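Local coordinates for uncharacterized protein (Neosartorya fumigata, PDB 5J5L) that binds lipids such as arachidonic acid within a bundle of helices and is probably a constitutive, antigenic component of the fungal cell wall, at residues 116-121 / 135-140. Residues are numbered along the deposited sequence; the frame is centred on the assembly and turned at random.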
loop_
_atom_site.group_PDB
_atom_site.type_symbol
_atom_site.label_atom_id
_atom_site.label_comp_id
_atom_site.label_asym_id
_atom_site.label_seq_id
_atom_site.Cartn_x
_atom_site.Cartn_y
_atom_site.Cartn_z
ATOM N N ALA A 116 -5.532 -7.436 3.443
ATOM C CA ALA A 116 -6.603 -8.153 2.765
ATOM C C ALA A 116 -6.193 -8.493 1.340
ATOM O O ALA A 116 -6.492 -9.591 0.843
ATOM C CB ALA A 116 -7.889 -7.330 2.762
ATOM N N LEU A 117 -5.547 -7.538 0.672
ATOM C CA LEU A 117 -5.063 -7.753 -0.689
ATOM C C LEU A 117 -4.058 -8.905 -0.706
ATOM O O LEU A 117 -4.149 -9.818 -1.549
ATOM C CB LEU A 117 -4.426 -6.489 -1.272
ATOM C CG LEU A 117 -3.733 -6.639 -2.636
ATOM C CD1 LEU A 117 -4.662 -7.215 -3.695
ATOM C CD2 LEU A 117 -3.153 -5.290 -3.047
ATOM N N SER A 118 -3.102 -8.860 0.214
ATOM C CA SER A 118 -2.086 -9.914 0.266
ATOM C C SER A 118 -2.719 -11.274 0.485
ATOM O O SER A 118 -2.343 -12.273 -0.163
ATOM C CB SER A 118 -1.070 -9.639 1.360
ATOM O OG SER A 118 -0.202 -10.756 1.485
ATOM N N GLY A 119 -3.672 -11.337 1.413
ATOM C CA GLY A 119 -4.403 -12.574 1.673
ATOM C C GLY A 119 -5.097 -13.140 0.440
ATOM O O GLY A 119 -5.070 -14.361 0.198
ATOM N N ALA A 120 -5.728 -12.254 -0.326
ATOM C CA ALA A 120 -6.437 -12.646 -1.543
ATOM C C ALA A 120 -5.473 -13.140 -2.633
ATOM O O ALA A 120 -5.782 -14.090 -3.362
ATOM C CB ALA A 120 -7.292 -11.494 -2.057
ATOM N N LEU A 121 -4.296 -12.526 -2.718
ATOM C CA LEU A 121 -3.286 -12.932 -3.702
ATOM C C LEU A 121 -2.631 -14.245 -3.285
ATOM O O LEU A 121 -2.365 -15.112 -4.122
ATOM C CB LEU A 121 -2.217 -11.854 -3.877
ATOM C CG LEU A 121 -2.694 -10.531 -4.476
ATOM C CD1 LEU A 121 -1.549 -9.541 -4.460
ATOM C CD2 LEU A 121 -3.269 -10.711 -5.864
ATOM N N SER A 135 5.869 -13.822 3.389
ATOM C CA SER A 135 7.124 -13.288 3.921
ATOM C C SER A 135 7.286 -11.804 3.629
ATOM O O SER A 135 7.606 -11.028 4.530
ATOM C CB SER A 135 8.327 -14.060 3.376
ATOM O OG SER A 135 8.258 -15.432 3.733
ATOM N N GLY A 136 7.057 -11.396 2.382
ATOM C CA GLY A 136 7.102 -9.979 2.033
ATOM C C GLY A 136 6.054 -9.152 2.760
ATOM O O GLY A 136 6.295 -8.013 3.140
ATOM N N THR A 137 4.876 -9.727 2.955
ATOM C CA THR A 137 3.805 -9.039 3.664
ATOM C C THR A 137 4.151 -8.810 5.140
ATOM O O THR A 137 3.810 -7.759 5.699
ATOM C CB THR A 137 2.478 -9.814 3.515
ATOM O OG1 THR A 137 2.166 -9.939 2.121
ATOM C CG2 THR A 137 1.337 -9.073 4.214
ATOM N N GLN A 138 4.812 -9.777 5.766
ATOM C CA GLN A 138 5.379 -9.581 7.121
ATOM C C GLN A 138 6.237 -8.313 7.190
ATOM O O GLN A 138 6.164 -7.551 8.159
ATOM C CB GLN A 138 6.241 -10.758 7.559
ATOM C CG GLN A 138 5.498 -12.026 7.901
ATOM C CD GLN A 138 6.456 -13.070 8.423
ATOM O OE1 GLN A 138 6.920 -13.923 7.678
ATOM N NE2 GLN A 138 6.805 -12.965 9.695
ATOM N N ASP A 139 7.048 -8.095 6.157
ATOM C CA ASP A 139 7.927 -6.917 6.098
ATOM C C ASP A 139 7.145 -5.625 5.902
ATOM O O ASP A 139 7.438 -4.596 6.519
ATOM C CB ASP A 139 8.962 -7.087 4.966
ATOM C CG ASP A 139 9.934 -8.234 5.210
ATOM O OD1 ASP A 139 10.163 -8.645 6.373
ATOM O OD2 ASP A 139 10.476 -8.747 4.201
ATOM N N ILE A 140 6.133 -5.679 5.043
ATOM C CA ILE A 140 5.258 -4.542 4.819
ATOM C C ILE A 140 4.518 -4.213 6.125
ATOM O O ILE A 140 4.427 -3.060 6.528
ATOM C CB ILE A 140 4.263 -4.832 3.669
ATOM C CG1 ILE A 140 5.025 -4.919 2.331
ATOM C CG2 ILE A 140 3.164 -3.770 3.614
ATOM C CD1 ILE A 140 4.182 -5.363 1.149
#
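Ser118 and Thr137 supply the whole of this contact, a link between two hydroxyls where their CA atoms lie 6.9 Å apart. From its helix Ser118 directs CB at the partner helix, and that carbon comes 3.3 Å from Thr137 OG1, with the methyl Thr137 CG2 at 3.8 Å as its second neighbour. One bond further, OG is placed anti to the backbone N (chi1 173°) and donates to Thr137 OG1 at 2.6 Å. The bend at the donor, Ser118 CB-OG to Thr137 OG1, is about 109°, and the matching angle at Thr137 OG1 is about 118°, both fitting for hydroxyl oxygens. Ser118 OG also lies 3.6 Å from Thr137 CG2, against the methyl branch.

Each oxygen has a second partner on its own helix: Gln122 NE2 bonds to Ser118 OG, and Thr137 OG1 bonds to the Ile133 carbonyl one turn back. The bonds therefore run in one relay, amide to serine to threonine to carbonyl, which should fix both hydroxyl rotations. With just 77 Å² buried, the contact is narrow; Leu117 and Leu121 instead pack on helices 3-26 and 31-56, and Leu121 also on helix 63-89. It is a polar cross-link in an antiparallel helical hairpin, formed by helices 100-124 and 127-150 of this all-helical lipid-binding bundle.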